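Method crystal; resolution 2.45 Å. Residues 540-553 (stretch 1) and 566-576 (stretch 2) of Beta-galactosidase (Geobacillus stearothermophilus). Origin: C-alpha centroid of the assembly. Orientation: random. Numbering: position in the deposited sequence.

Stretch 1 540-553: RNSVHYRGRSYELK
Stretch 2, residues 566-576: VEGVYEDDFYA

The carboxylate of Glu-571 (chi1 m, chi2 t) anchors the contact: its OE1 accepts hydrogen bonds from Ser-542 OG (2.7 Å; chi1 p) and from Ser-549 OG (2.4 Å, very short; chi1 m), tying both strands of the stretch 1 hairpin to stretch 2. A salt bridge between opposite charges joins Arg-546 NH1 to Glu-567 OE1 at 2.9 Å, both side chains m,m; beside it a water accepts from Arg-546 N and NH1 and donates to Glu-567 O.

The hairpin pairs the strand running to Tyr-545 with the one starting at Arg-548 through a type I' turn, Tyr-545 to Arg-548, with positive phi at Arg-546 and Gly-547. The strand that ends at Tyr-570 runs antiparallel to the first (152°). His-544 pairs with Val-569 through His-544 N to Val-569 O (2.8 Å) and Val-569 N to His-544 O (3.0 Å); Val-543 lies opposite Tyr-570 in a non-hydrogen-bonded pair, CA to CA 4.4 Å. Past Tyr-570, Glu-571 N donates weakly to Ser-542 O (2.9 Å), and the side-chain amide of Asn-541 (chi1 t) follows: its OD1 accepts weakly from Asp-572 N (3.1 Å) and its ND2 donates weakly to Asp-572 O (3.2 Å).

Apolar packing centres on the Tyr-570 ring (chi1 m). Leu-552 CD1 (t,t) meets its edge at Tyr-570 CE1, 3.6 Å. Val-543 (chi1 t) shares a sheet face with Tyr-570, which lets Val-543 CG2 lie 3.8 Å from Tyr-570 CD1; His-544 and Val-569 occupy the other face.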

# COMPACT_ATOMS: atom_id res chain seq x y z
N ARG A 540 5.97 -23.14 -14.66
CA ARG A 540 6.28 -24.41 -14.01
C ARG A 540 7.32 -25.15 -14.82
O ARG A 540 7.38 -25.00 -16.03
CB ARG A 540 5.04 -25.29 -13.86
CG ARG A 540 3.99 -24.76 -12.92
CD ARG A 540 4.43 -24.81 -11.47
NE ARG A 540 3.34 -24.43 -10.57
CZ ARG A 540 3.05 -23.18 -10.22
NH1 ARG A 540 3.78 -22.17 -10.69
NH2 ARG A 540 2.04 -22.93 -9.39
N ASN A 541 8.12 -25.96 -14.15
CA ASN A 541 8.93 -26.93 -14.88
C ASN A 541 8.87 -28.22 -14.07
O ASN A 541 7.99 -28.39 -13.23
CB ASN A 541 10.38 -26.44 -15.08
CG ASN A 541 11.04 -26.99 -16.38
OD1 ASN A 541 11.02 -28.20 -16.64
ND2 ASN A 541 11.61 -26.10 -17.19
N SER A 542 9.80 -29.13 -14.34
CA SER A 542 9.87 -30.38 -13.62
C SER A 542 11.22 -31.00 -13.84
O SER A 542 11.83 -30.81 -14.90
CB SER A 542 8.78 -31.34 -14.07
OG SER A 542 8.95 -31.66 -15.44
N VAL A 543 11.69 -31.74 -12.84
CA VAL A 543 12.94 -32.48 -12.92
C VAL A 543 12.67 -33.98 -12.80
O VAL A 543 11.99 -34.44 -11.89
CB VAL A 543 13.91 -32.03 -11.81
CG1 VAL A 543 15.14 -32.92 -11.80
CG2 VAL A 543 14.31 -30.58 -12.02
N HIS A 544 13.21 -34.75 -13.73
CA HIS A 544 13.17 -36.19 -13.61
C HIS A 544 14.38 -36.64 -12.82
O HIS A 544 15.53 -36.31 -13.17
CB HIS A 544 13.13 -36.86 -14.97
CG HIS A 544 12.66 -38.28 -14.92
ND1 HIS A 544 13.53 -39.34 -14.80
CD2 HIS A 544 11.42 -38.81 -14.98
CE1 HIS A 544 12.84 -40.47 -14.79
NE2 HIS A 544 11.56 -40.18 -14.89
N TYR A 545 14.10 -37.38 -11.75
CA TYR A 545 15.11 -37.80 -10.79
C TYR A 545 14.67 -39.11 -10.13
O TYR A 545 13.51 -39.24 -9.69
CB TYR A 545 15.34 -36.69 -9.76
CG TYR A 545 16.13 -37.10 -8.54
CD1 TYR A 545 17.51 -37.08 -8.56
CD2 TYR A 545 15.49 -37.49 -7.37
CE1 TYR A 545 18.24 -37.44 -7.44
CE2 TYR A 545 16.21 -37.86 -6.25
CZ TYR A 545 17.59 -37.83 -6.30
OH TYR A 545 18.31 -38.19 -5.19
N ARG A 546 15.58 -40.08 -10.09
CA ARG A 546 15.30 -41.42 -9.57
C ARG A 546 13.96 -41.96 -10.05
O ARG A 546 13.16 -42.41 -9.25
CB ARG A 546 15.32 -41.44 -8.05
CG ARG A 546 16.63 -40.98 -7.43
CD ARG A 546 17.71 -42.02 -7.59
NE ARG A 546 18.90 -41.72 -6.80
CZ ARG A 546 19.96 -41.07 -7.28
NH1 ARG A 546 19.97 -40.66 -8.54
NH2 ARG A 546 21.01 -40.83 -6.49
N GLY A 547 13.71 -41.87 -11.36
CA GLY A 547 12.51 -42.43 -11.96
C GLY A 547 11.21 -41.65 -11.80
O GLY A 547 10.17 -42.03 -12.33
N ARG A 548 11.26 -40.54 -11.07
CA ARG A 548 10.03 -39.78 -10.83
C ARG A 548 10.16 -38.36 -11.42
O ARG A 548 11.27 -37.87 -11.60
CB ARG A 548 9.74 -39.75 -9.32
CG ARG A 548 8.42 -39.13 -8.87
CD ARG A 548 8.42 -38.95 -7.35
NE ARG A 548 7.20 -38.35 -6.79
CZ ARG A 548 6.81 -37.09 -7.00
NH1 ARG A 548 7.51 -36.28 -7.78
NH2 ARG A 548 5.70 -36.62 -6.43
N SER A 549 9.04 -37.73 -11.75
CA SER A 549 9.05 -36.30 -12.04
C SER A 549 8.73 -35.51 -10.79
O SER A 549 7.84 -35.89 -10.03
CB SER A 549 8.06 -35.95 -13.15
OG SER A 549 8.63 -36.20 -14.41
N TYR A 550 9.45 -34.41 -10.59
CA TYR A 550 9.23 -33.51 -9.44
C TYR A 550 8.96 -32.09 -9.93
O TYR A 550 9.66 -31.60 -10.81
CB TYR A 550 10.44 -33.52 -8.49
CG TYR A 550 10.75 -34.86 -7.86
CD1 TYR A 550 11.60 -35.77 -8.48
CD2 TYR A 550 10.20 -35.22 -6.63
CE1 TYR A 550 11.89 -36.99 -7.90
CE2 TYR A 550 10.48 -36.44 -6.05
CZ TYR A 550 11.33 -37.31 -6.68
OH TYR A 550 11.61 -38.52 -6.10
N GLU A 551 7.96 -31.42 -9.37
CA GLU A 551 7.62 -30.09 -9.87
C GLU A 551 8.65 -29.01 -9.52
O GLU A 551 9.17 -28.95 -8.40
CB GLU A 551 6.25 -29.67 -9.34
CG GLU A 551 5.69 -28.44 -10.07
CD GLU A 551 4.47 -27.85 -9.38
OE1 GLU A 551 3.46 -27.61 -10.07
OE2 GLU A 551 4.54 -27.63 -8.16
N LEU A 552 8.94 -28.15 -10.49
CA LEU A 552 9.82 -27.01 -10.27
C LEU A 552 9.05 -25.71 -10.33
O LEU A 552 8.17 -25.53 -11.19
CB LEU A 552 10.95 -26.98 -11.31
CG LEU A 552 11.98 -25.85 -11.22
CD1 LEU A 552 13.32 -26.34 -11.76
CD2 LEU A 552 11.55 -24.58 -11.96
N LYS A 553 9.40 -24.80 -9.42
CA LYS A 553 8.89 -23.43 -9.41
C LYS A 553 10.01 -22.41 -9.15
O LYS A 553 11.04 -22.75 -8.57
CB LYS A 553 7.79 -23.27 -8.36
CG LYS A 553 6.57 -24.13 -8.64
CD LYS A 553 5.37 -23.73 -7.82
CE LYS A 553 5.57 -23.98 -6.34
NZ LYS A 553 4.35 -23.55 -5.58
N VAL A 566 25.35 -36.77 -13.55
CA VAL A 566 24.03 -36.18 -13.67
C VAL A 566 23.01 -37.05 -12.98
O VAL A 566 22.80 -38.19 -13.37
CB VAL A 566 23.63 -36.00 -15.13
CG1 VAL A 566 22.22 -35.44 -15.21
CG2 VAL A 566 24.63 -35.09 -15.83
N GLU A 567 22.38 -36.52 -11.93
CA GLU A 567 21.41 -37.27 -11.14
C GLU A 567 19.98 -36.97 -11.54
O GLU A 567 19.10 -37.81 -11.41
CB GLU A 567 21.60 -36.97 -9.66
CG GLU A 567 23.01 -37.17 -9.18
CD GLU A 567 23.34 -38.62 -8.98
OE1 GLU A 567 22.50 -39.48 -9.31
OE2 GLU A 567 24.44 -38.92 -8.49
N GLY A 568 19.75 -35.76 -12.02
CA GLY A 568 18.41 -35.41 -12.45
C GLY A 568 18.48 -34.39 -13.56
O GLY A 568 19.45 -33.63 -13.64
N VAL A 569 17.45 -34.37 -14.41
CA VAL A 569 17.43 -33.44 -15.54
C VAL A 569 16.11 -32.68 -15.62
O VAL A 569 15.09 -33.19 -15.17
CB VAL A 569 17.66 -34.16 -16.90
CG1 VAL A 569 18.96 -34.92 -16.88
CG2 VAL A 569 16.49 -35.09 -17.24
N TYR A 570 16.14 -31.48 -16.21
CA TYR A 570 14.91 -30.73 -16.46
C TYR A 570 14.11 -31.42 -17.56
O TYR A 570 14.68 -32.17 -18.34
CB TYR A 570 15.22 -29.28 -16.86
CG TYR A 570 16.04 -28.52 -15.84
CD1 TYR A 570 15.47 -28.07 -14.65
CD2 TYR A 570 17.39 -28.26 -16.06
CE1 TYR A 570 16.21 -27.38 -13.71
CE2 TYR A 570 18.14 -27.57 -15.13
CZ TYR A 570 17.55 -27.13 -13.95
OH TYR A 570 18.28 -26.45 -13.02
N GLU A 571 12.81 -31.17 -17.63
CA GLU A 571 11.98 -31.88 -18.60
C GLU A 571 11.24 -30.98 -19.60
O GLU A 571 10.61 -31.47 -20.53
CB GLU A 571 10.95 -32.74 -17.87
CG GLU A 571 11.54 -33.77 -16.92
CD GLU A 571 10.47 -34.71 -16.39
OE1 GLU A 571 9.70 -34.30 -15.49
OE2 GLU A 571 10.37 -35.84 -16.90
N ASP A 572 11.30 -29.67 -19.40
CA ASP A 572 10.59 -28.77 -20.29
C ASP A 572 11.40 -27.50 -20.49
O ASP A 572 12.52 -27.41 -20.00
CB ASP A 572 9.20 -28.46 -19.71
CG ASP A 572 8.16 -28.25 -20.79
OD1 ASP A 572 8.53 -28.03 -21.96
OD2 ASP A 572 6.95 -28.29 -20.46
N ASP A 573 10.84 -26.53 -21.22
CA ASP A 573 11.50 -25.27 -21.58
C ASP A 573 12.80 -25.52 -22.37
O ASP A 573 13.12 -26.65 -22.70
CB ASP A 573 11.79 -24.43 -20.33
CG ASP A 573 11.59 -22.93 -20.56
OD1 ASP A 573 11.92 -22.42 -21.65
OD2 ASP A 573 11.10 -22.25 -19.63
N PHE A 574 13.53 -24.45 -22.67
CA PHE A 574 14.63 -24.56 -23.63
C PHE A 574 15.80 -25.38 -23.10
O PHE A 574 16.61 -25.86 -23.88
CB PHE A 574 15.11 -23.17 -24.09
CG PHE A 574 15.90 -22.39 -23.06
CD1 PHE A 574 15.24 -21.56 -22.15
CD2 PHE A 574 17.28 -22.44 -23.04
CE1 PHE A 574 15.96 -20.82 -21.21
CE2 PHE A 574 18.02 -21.70 -22.10
CZ PHE A 574 17.35 -20.90 -21.17
N TYR A 575 15.89 -25.55 -21.78
CA TYR A 575 16.95 -26.36 -21.21
C TYR A 575 16.46 -27.76 -20.83
O TYR A 575 17.06 -28.43 -19.97
CB TYR A 575 17.56 -25.67 -19.99
CG TYR A 575 16.58 -24.95 -19.09
CD1 TYR A 575 16.22 -23.63 -19.35
CD2 TYR A 575 16.02 -25.58 -17.98
CE1 TYR A 575 15.33 -22.97 -18.53
CE2 TYR A 575 15.13 -24.93 -17.16
CZ TYR A 575 14.79 -23.61 -17.45
OH TYR A 575 13.91 -22.92 -16.64
N ALA A 576 15.38 -28.19 -21.46
CA ALA A 576 14.86 -29.53 -21.25
C ALA A 576 15.92 -30.60 -21.52
O ALA A 576 16.75 -30.45 -22.42
CB ALA A 576 13.65 -29.76 -22.12
O HOH W 1 11.30 -23.29 -16.85
O HOH W 2 18.33 -40.42 -10.69